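Local coordinates for protein inosine-uridine nucleoside N-ribohydrolase (Xanthomonas oryzae pv. oryzae, PDB 4KL0) that binds calcium and probably hydrolyses N-glycosidic bonds of nucleosides such as inosine and uridine, at residues Leu28-Asp42 against Leu146-Leu160. Residues are numbered along the deposited sequence; the frame is centred on the assembly and turned at random.
Sequences LDTLLFTDPNKDPDD and LGMVVIAGMTDASAL. With CA (calcium ion), chain B.
The Phe-33 ring packs between strand 146-150 and helix 155-163. Phe-33 CB sits 4.0 Å from Val-149 O. With CG beside the backbone N (chi1 -58°), the ring reaches back over the neighbouring strand. CD2 meets Val-149 O at the ring edge and Val-150 CG2 obliquely. Met-148 CE, the bent end of its chain, approaches Phe-33 CE2 obliquely at 3.8 Å. CZ touches Leu-160 CD2 at the edge. CD1 and CE1 run along the backbone of Ala-157. One ring face takes a CH-pi contact from Ala-157 CB, which stands over the centre of the Phe-33 ring, 9° off its normal.

Strands 28-34 and 146-150 are parallel neighbours within the sheet of a Rossmann-like nucleoside hydrolase fold. Five backbone hydrogen bonds join them, ending with Ile-151 N to Phe-33 O. Beyond this bond both segments lead to the calcium ion. Ile-151 O binds the calcium ion at 2.4 Å. Asp-35 OD1 is a second ligand. Asp-42 binds through both carboxylate oxygens, and Asp-318 and three waters complete the site. Thr-34 OG1 and Asp-35 N both donate to Asp-42 OD1 from one face of the carboxylate. These bonds, with the two-oxygen grip on calcium, would restrain its rotation. Ala-152 CB packs against Asp-35 CG at 3.3 Å.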
ATOM      1  N   LEU A  28      -8.140  -0.338 -15.386  1.00 20.15           N
ATOM      2  CA  LEU A  28      -6.696  -0.202 -15.532  1.00 21.10           C
ATOM      3  C   LEU A  28      -5.997  -1.465 -15.022  1.00 19.69           C
ATOM      4  O   LEU A  28      -6.053  -1.751 -13.824  1.00 17.49           O
ATOM      5  CB  LEU A  28      -6.248   1.061 -14.766  1.00 19.62           C
ATOM      6  CG  LEU A  28      -4.736   1.403 -14.845  1.00 19.63           C
ATOM      7  CD1 LEU A  28      -4.259   1.702 -16.276  1.00 22.76           C
ATOM      8  CD2 LEU A  28      -4.365   2.549 -13.918  1.00 23.67           C
ATOM      9  N   ASP A  29      -5.285  -2.208 -15.869  1.00 19.99           N
ATOM     10  CA  ASP A  29      -4.542  -3.365 -15.361  1.00 18.92           C
ATOM     11  C   ASP A  29      -3.418  -2.861 -14.461  1.00 21.38           C
ATOM     12  O   ASP A  29      -2.737  -1.878 -14.820  1.00 19.91           O
ATOM     13  CB  ASP A  29      -3.956  -4.200 -16.502  1.00 19.80           C
ATOM     14  CG  ASP A  29      -4.950  -5.204 -17.044  1.00 26.99           C
ATOM     15  OD1 ASP A  29      -6.115  -5.195 -16.584  1.00 26.72           O
ATOM     16  OD2 ASP A  29      -4.575  -6.023 -17.921  1.00 31.94           O
ATOM     17  N   THR A  30      -3.230  -3.530 -13.311  1.00 17.77           N
ATOM     18  CA  THR A  30      -2.377  -2.983 -12.236  1.00 16.88           C
ATOM     19  C   THR A  30      -1.369  -3.992 -11.756  1.00 16.87           C
ATOM     20  O   THR A  30      -1.721  -5.147 -11.505  1.00 16.77           O
ATOM     21  CB  THR A  30      -3.257  -2.509 -11.041  1.00 16.07           C
ATOM     22  OG1 THR A  30      -4.115  -1.434 -11.461  1.00 20.67           O
ATOM     23  CG2 THR A  30      -2.386  -2.026  -9.875  1.00 17.06           C
ATOM     24  N   LEU A  31      -0.108  -3.548 -11.635  1.00 14.65           N
ATOM     25  CA  LEU A  31       1.006  -4.349 -11.084  1.00 12.65           C
ATOM     26  C   LEU A  31       1.327  -3.751  -9.695  1.00 15.31           C
ATOM     27  O   LEU A  31       1.566  -2.504  -9.579  1.00 15.04           O
ATOM     28  CB  LEU A  31       2.270  -4.233 -11.952  1.00 13.85           C
ATOM     29  CG  LEU A  31       1.970  -4.393 -13.450  1.00 15.26           C
ATOM     30  CD1 LEU A  31       3.286  -4.152 -14.257  1.00 17.94           C
ATOM     31  CD2 LEU A  31       1.404  -5.746 -13.741  1.00 15.99           C
ATOM     32  N   LEU A  32       1.282  -4.602  -8.669  1.00 13.33           N
ATOM     33  CA  LEU A  32       1.431  -4.151  -7.271  1.00 10.92           C
ATOM     34  C   LEU A  32       2.679  -4.779  -6.657  1.00 13.77           C
ATOM     35  O   LEU A  32       2.939  -5.984  -6.786  1.00 13.60           O
ATOM     36  CB  LEU A  32       0.162  -4.544  -6.510  1.00 11.63           C
ATOM     37  CG  LEU A  32       0.047  -4.141  -5.061  1.00 12.83           C
ATOM     38  CD1 LEU A  32       0.021  -2.596  -4.954  1.00 14.44           C
ATOM     39  CD2 LEU A  32      -1.273  -4.689  -4.400  1.00 13.01           C
ATOM     40  N   PHE A  33       3.449  -3.948  -5.935  1.00 11.67           N
ATOM     41  CA  PHE A  33       4.673  -4.366  -5.251  1.00  9.33           C
ATOM     42  C   PHE A  33       4.468  -4.090  -3.767  1.00 10.76           C
ATOM     43  O   PHE A  33       4.151  -2.959  -3.398  1.00 10.79           O
ATOM     44  CB  PHE A  33       5.857  -3.535  -5.791  1.00 12.16           C
ATOM     45  CG  PHE A  33       6.034  -3.679  -7.266  1.00 11.49           C
ATOM     46  CD1 PHE A  33       6.971  -4.584  -7.775  1.00 13.71           C
ATOM     47  CD2 PHE A  33       5.282  -2.899  -8.125  1.00 13.16           C
ATOM     48  CE1 PHE A  33       7.084  -4.739  -9.200  1.00 14.88           C
ATOM     49  CE2 PHE A  33       5.400  -3.055  -9.533  1.00 12.80           C
ATOM     50  CZ  PHE A  33       6.350  -3.985 -10.025  1.00 12.93           C
ATOM     51  N   THR A  34       4.519  -5.127  -2.922  1.00 10.26           N
ATOM     52  CA  THR A  34       3.901  -5.044  -1.581  1.00 10.43           C
ATOM     53  C   THR A  34       4.591  -5.942  -0.555  1.00 11.99           C
ATOM     54  O   THR A  34       5.351  -6.845  -0.925  1.00 13.14           O
ATOM     55  CB  THR A  34       2.446  -5.459  -1.738  1.00 10.80           C
ATOM     56  OG1 THR A  34       1.748  -5.450  -0.486  1.00 11.94           O
ATOM     57  CG2 THR A  34       2.329  -6.843  -2.331  1.00 12.73           C
ATOM     58  N   ASP A  35       4.438  -5.619   0.736  1.00 10.71           N
ATOM     59  CA  ASP A  35       5.150  -6.318   1.830  1.00 11.47           C
ATOM     60  C   ASP A  35       4.177  -6.548   2.986  1.00 12.72           C
ATOM     61  O   ASP A  35       4.336  -5.988   4.056  1.00 13.21           O
ATOM     62  CB  ASP A  35       6.386  -5.518   2.301  1.00 12.42           C
ATOM     63  CG  ASP A  35       6.055  -4.060   2.706  1.00 13.09           C
ATOM     64  OD1 ASP A  35       4.871  -3.642   2.599  1.00 12.74           O
ATOM     65  OD2 ASP A  35       7.000  -3.365   3.200  1.00 14.65           O
ATOM     66  N   PRO A  36       3.197  -7.411   2.765  1.00 10.01           N
ATOM     67  CA  PRO A  36       2.094  -7.507   3.763  1.00 10.21           C
ATOM     68  C   PRO A  36       2.489  -8.230   5.069  1.00 11.25           C
ATOM     69  O   PRO A  36       3.492  -8.990   5.174  1.00 13.20           O
ATOM     70  CB  PRO A  36       1.040  -8.341   3.024  1.00 11.99           C
ATOM     71  CG  PRO A  36       1.868  -9.256   2.084  1.00 10.57           C
ATOM     72  CD  PRO A  36       2.960  -8.271   1.586  1.00 10.65           C
ATOM     73  N   ASN A  37       1.635  -7.982   6.055  1.00 12.02           N
ATOM     74  CA  ASN A  37       1.696  -8.654   7.378  1.00 10.88           C
ATOM     75  C   ASN A  37       2.845  -8.219   8.282  1.00 14.24           C
ATOM     76  O   ASN A  37       3.242  -8.963   9.176  1.00 14.25           O
ATOM     77  CB  ASN A  37       1.609 -10.163   7.248  1.00 11.84           C
ATOM     78  CG  ASN A  37       1.038 -10.797   8.502  1.00 15.11           C
ATOM     79  OD1 ASN A  37       0.065 -10.268   9.063  1.00 14.04           O
ATOM     80  ND2 ASN A  37       1.639 -11.918   8.965  1.00 15.33           N
ATOM     81  N   LYS A  38       3.390  -7.026   8.070  1.00 13.47           N
ATOM     82  CA  LYS A  38       4.150  -6.409   9.167  1.00 14.62           C
ATOM     83  C   LYS A  38       3.365  -5.246   9.770  1.00 17.73           C
ATOM     84  O   LYS A  38       3.712  -4.713  10.835  1.00 21.44           O
ATOM     85  CB  LYS A  38       5.590  -6.010   8.768  1.00 17.32           C
ATOM     86  CG  LYS A  38       5.805  -5.226   7.480  1.00 16.75           C
ATOM     87  CD  LYS A  38       5.554  -3.712   7.649  1.00 19.00           C
ATOM     88  CE  LYS A  38       5.941  -2.931   6.335  1.00 15.56           C
ATOM     89  NZ  LYS A  38       5.624  -1.472   6.541  1.00 16.31           N
ATOM     90  N   ASP A  39       2.265  -4.898   9.116  1.00 16.56           N
ATOM     91  CA  ASP A  39       1.321  -3.884   9.620  1.00 17.82           C
ATOM     92  C   ASP A  39       0.003  -4.102   8.852  1.00 14.69           C
ATOM     93  O   ASP A  39      -0.054  -4.983   8.008  1.00 16.84           O
ATOM     94  CB  ASP A  39       1.894  -2.474   9.472  1.00 17.30           C
ATOM     95  CG  ASP A  39       2.213  -2.062   8.023  1.00 18.74           C
ATOM     96  OD1 ASP A  39       1.576  -2.541   7.058  1.00 19.21           O
ATOM     97  OD2 ASP A  39       3.148  -1.207   7.890  1.00 23.19           O
ATOM     98  N   PRO A  40      -1.068  -3.328   9.112  1.00 12.11           N
ATOM     99  CA  PRO A  40      -2.301  -3.591   8.364  1.00 13.73           C
ATOM    100  C   PRO A  40      -2.367  -3.070   6.956  1.00 14.12           C
ATOM    101  O   PRO A  40      -3.237  -3.512   6.196  1.00 12.70           O
ATOM    102  CB  PRO A  40      -3.390  -2.821   9.168  1.00 15.12           C
ATOM    103  CG  PRO A  40      -2.698  -2.345  10.462  1.00 17.43           C
ATOM    104  CD  PRO A  40      -1.229  -2.296  10.159  1.00 14.67           C
ATOM    105  N   ASP A  41      -1.474  -2.156   6.599  1.00 14.00           N
ATOM    106  CA  ASP A  41      -1.658  -1.289   5.415  1.00 15.22           C
ATOM    107  C   ASP A  41      -1.831  -2.029   4.107  1.00 12.22           C
ATOM    108  O   ASP A  41      -2.706  -1.688   3.306  1.00 12.33           O
ATOM    109  CB  ASP A  41      -0.415  -0.471   5.242  1.00 16.82           C
ATOM    110  CG  ASP A  41      -0.438   0.729   6.052  1.00 23.85           C
ATOM    111  OD1 ASP A  41      -0.226   0.616   7.305  1.00 27.15           O
ATOM    112  OD2 ASP A  41      -0.620   1.795   5.419  1.00 25.02           O
ATOM    113  N   ASP A  42      -0.940  -2.988   3.824  1.00 12.34           N
ATOM    114  CA  ASP A  42      -1.014  -3.641   2.527  1.00 10.89           C
ATOM    115  C   ASP A  42      -2.311  -4.394   2.378  1.00 10.21           C
ATOM    116  O   ASP A  42      -2.905  -4.405   1.283  1.00 11.24           O
ATOM    117  CB  ASP A  42       0.220  -4.552   2.307  1.00 11.56           C
ATOM    118  CG  ASP A  42       1.533  -3.776   2.387  1.00 11.49           C
ATOM    119  OD1 ASP A  42       2.134  -3.604   1.322  1.00 12.89           O
ATOM    120  OD2 ASP A  42       1.944  -3.335   3.528  1.00 13.17           O
ATOM    121  N   LEU A 146      -0.420  -0.257 -18.516  1.00 21.12           N
ATOM    122  CA  LEU A 146      -0.736  -0.728 -17.151  1.00 20.02           C
ATOM    123  C   LEU A 146      -0.239   0.313 -16.152  1.00 21.06           C
ATOM    124  O   LEU A 146       0.623   1.164 -16.471  1.00 21.72           O
ATOM    125  CB  LEU A 146      -0.026  -2.042 -16.874  1.00 20.24           C
ATOM    126  CG  LEU A 146      -0.484  -3.309 -17.629  1.00 26.07           C
ATOM    127  CD1 LEU A 146       0.195  -3.416 -18.963  1.00 27.93           C
ATOM    128  CD2 LEU A 146      -0.293  -4.584 -16.854  1.00 23.23           C
ATOM    129  N   GLY A 147      -0.786   0.267 -14.942  1.00 18.71           N
ATOM    130  CA  GLY A 147      -0.253   1.097 -13.862  1.00 19.28           C
ATOM    131  C   GLY A 147       0.603   0.282 -12.908  1.00 16.27           C
ATOM    132  O   GLY A 147       0.384  -0.912 -12.731  1.00 19.28           O
ATOM    133  N   MET A 148       1.626   0.904 -12.334  1.00 14.61           N
ATOM    134  CA  MET A 148       2.480   0.202 -11.340  1.00 14.28           C
ATOM    135  C   MET A 148       2.261   0.924 -10.034  1.00 14.92           C
ATOM    136  O   MET A 148       2.282   2.148  -9.971  1.00 14.68           O
ATOM    137  CB  MET A 148       3.994   0.300 -11.664  1.00 15.16           C
ATOM    138  CG  MET A 148       4.519  -0.608 -12.828  1.00 18.37           C
ATOM    139  SD  MET A 148       6.309  -0.309 -13.335  1.00 11.07           S
ATOM    140  CE  MET A 148       7.190  -0.631 -11.785  1.00 16.42           C
ATOM    141  N   VAL A 149       1.988   0.171  -8.983  1.00 12.68           N
ATOM    142  CA  VAL A 149       1.759   0.778  -7.668  1.00 12.87           C
ATOM    143  C   VAL A 149       2.732   0.172  -6.661  1.00 12.79           C
ATOM    144  O   VAL A 149       2.799  -1.076  -6.498  1.00 11.42           O
ATOM    145  CB  VAL A 149       0.303   0.517  -7.239  1.00 11.06           C
ATOM    146  CG1 VAL A 149       0.117   1.082  -5.834  1.00 10.97           C
ATOM    147  CG2 VAL A 149      -0.701   1.192  -8.245  1.00 13.11           C
ATOM    148  N   VAL A 150       3.513   1.039  -6.029  1.00 10.81           N
ATOM    149  CA  VAL A 150       4.589   0.541  -5.127  1.00  8.81           C
ATOM    150  C   VAL A 150       4.252   0.913  -3.715  1.00 10.34           C
ATOM    151  O   VAL A 150       4.189   2.084  -3.360  1.00 10.96           O
ATOM    152  CB  VAL A 150       5.942   1.149  -5.548  1.00 11.13           C
ATOM    153  CG1 VAL A 150       7.040   0.746  -4.576  1.00 12.58           C
ATOM    154  CG2 VAL A 150       6.217   0.797  -7.033  1.00 12.32           C
ATOM    155  N   ILE A 151       3.999  -0.112  -2.877  1.00  9.61           N
ATOM    156  CA  ILE A 151       3.661   0.142  -1.484  1.00  9.89           C
ATOM    157  C   ILE A 151       4.602  -0.674  -0.616  1.00  9.83           C
ATOM    158  O   ILE A 151       4.219  -1.038   0.465  1.00 10.78           O
ATOM    159  CB  ILE A 151       2.191  -0.203  -1.176  1.00  9.72           C
ATOM    160  CG1 ILE A 151       1.787  -1.609  -1.666  1.00 10.46           C
ATOM    161  CG2 ILE A 151       1.271   0.839  -1.893  1.00 11.69           C
ATOM    162  CD1 ILE A 151       0.391  -2.045  -1.246  1.00 10.12           C
ATOM    163  N   ALA A 152       5.840  -0.841  -1.051  1.00  9.21           N
ATOM    164  CA  ALA A 152       6.889  -1.546  -0.312  1.00  7.88           C
ATOM    165  C   ALA A 152       8.212  -1.201  -0.900  1.00 10.82           C
ATOM    166  O   ALA A 152       8.247  -0.326  -1.757  1.00 11.35           O
ATOM    167  CB  ALA A 152       6.685  -3.111  -0.400  1.00 10.05           C
ATOM    168  N   GLY A 153       9.270  -1.939  -0.515  1.00 11.04           N
ATOM    169  CA  GLY A 153      10.611  -1.696  -1.057  1.00 10.97           C
ATOM    170  C   GLY A 153      10.618  -1.985  -2.541  1.00 11.05           C
ATOM    171  O   GLY A 153       9.733  -2.678  -3.100  1.00 11.38           O
ATOM    172  N   MET A 154      11.636  -1.448  -3.212  1.00 11.29           N
ATOM    173  CA  MET A 154      11.554  -1.360  -4.648  1.00 11.66           C
ATOM    174  C   MET A 154      12.515  -2.321  -5.355  1.00 11.89           C
ATOM    175  O   MET A 154      12.713  -2.162  -6.564  1.00 14.13           O
ATOM    176  CB  MET A 154      11.848   0.096  -5.054  1.00 12.51           C
ATOM    177  CG  MET A 154      10.544   0.917  -4.978  1.00 14.83           C
ATOM    178  SD  MET A 154      10.695   2.708  -4.617  1.00 10.18           S
ATOM    179  CE  MET A 154      10.415   2.658  -2.872  1.00 17.14           C
ATOM    180  N   THR A 155      13.018  -3.350  -4.667  1.00 11.45           N
ATOM    181  CA  THR A 155      13.936  -4.328  -5.329  1.00 12.40           C
ATOM    182  C   THR A 155      13.340  -4.866  -6.641  1.00 15.08           C
ATOM    183  O   THR A 155      13.995  -4.895  -7.710  1.00 15.34           O
ATOM    184  CB  THR A 155      14.123  -5.497  -4.386  1.00 15.45           C
ATOM    185  OG1 THR A 155      14.625  -5.006  -3.138  1.00 14.24           O
ATOM    186  CG2 THR A 155      15.031  -6.559  -4.972  1.00 17.30           C
ATOM    187  N   ASP A 156      12.100  -5.324  -6.577  1.00 13.24           N
ATOM    188  CA  ASP A 156      11.438  -5.916  -7.770  1.00 13.03           C
ATOM    189  C   ASP A 156      10.918  -4.895  -8.764  1.00 14.48           C
ATOM    190  O   ASP A 156      10.954  -5.144 -10.004  1.00 16.74           O
ATOM    191  CB  ASP A 156      10.332  -6.869  -7.314  1.00 15.37           C
ATOM    192  CG  ASP A 156      10.864  -7.847  -6.312  1.00 17.54           C
ATOM    193  OD1 ASP A 156      11.786  -8.623  -6.670  1.00 18.64           O
ATOM    194  OD2 ASP A 156      10.435  -7.838  -5.159  1.00 17.73           O
ATOM    195  N   ALA A 157      10.369  -3.772  -8.287  1.00 13.44           N
ATOM    196  CA  ALA A 157       9.941  -2.759  -9.218  1.00 11.29           C
ATOM    197  C   ALA A 157      11.117  -2.247 -10.036  1.00 13.53           C
ATOM    198  O   ALA A 157      10.962  -1.992 -11.218  1.00 13.92           O
ATOM    199  CB  ALA A 157       9.234  -1.576  -8.460  1.00 15.24           C
ATOM    200  N   SER A 158      12.266  -2.097  -9.399  1.00 13.71           N
ATOM    201  CA  SER A 158      13.438  -1.612 -10.135  1.00 14.88           C
ATOM    202  C   SER A 158      13.884  -2.735 -11.078  1.00 15.79           C
ATOM    203  O   SER A 158      14.232  -2.433 -12.236  1.00 16.81           O
ATOM    204  CB  SER A 158      14.544  -1.273  -9.160  1.00 16.90           C
ATOM    205  OG  SER A 158      15.756  -0.960  -9.857  1.00 18.27           O
ATOM    206  N   ALA A 159      13.887  -4.000 -10.605  1.00 14.73           N
ATOM    207  CA  ALA A 159      14.215  -5.152 -11.473  1.00 18.74           C
ATOM    208  C   ALA A 159      13.365  -5.180 -12.737  1.00 20.94           C
ATOM    209  O   ALA A 159      13.859  -5.513 -13.813  1.00 21.19           O
ATOM    210  CB  ALA A 159      14.117  -6.490 -10.730  1.00 18.22           C
ATOM    211  N   LEU A 160      12.088  -4.800 -12.627  1.00 14.82           N
ATOM    212  CA  LEU A 160      11.176  -4.829 -13.770  1.00 17.55           C
ATOM    213  C   LEU A 160      11.555  -3.755 -14.751  1.00 18.81           C
ATOM    214  O   LEU A 160      11.573  -4.007 -15.957  1.00 20.15           O
ATOM    215  CB  LEU A 160       9.690  -4.632 -13.347  1.00 16.02           C
ATOM    216  CG  LEU A 160       8.658  -4.661 -14.491  1.00 18.52           C
ATOM    217  CD1 LEU A 160       8.624  -6.030 -15.114  1.00 18.16           C
ATOM    218  CD2 LEU A 160       7.230  -4.354 -14.005  1.00 18.28           C
TER
HETATM  219 CA    CA B 501       3.504  -1.569   2.710  1.00 10.46          CA
HETATM  220  O   HOH W   1       9.352  -3.063   2.207  1.00 18.42           O
HETATM  221  O   HOH W   2       5.891  -1.088   3.607  1.00 12.46           O
HETATM  222  O   HOH W   3       3.135  -0.840   5.058  1.00 15.13           O
HETATM  223  O   HOH W   4       4.039   1.070   2.842  1.00 13.09           O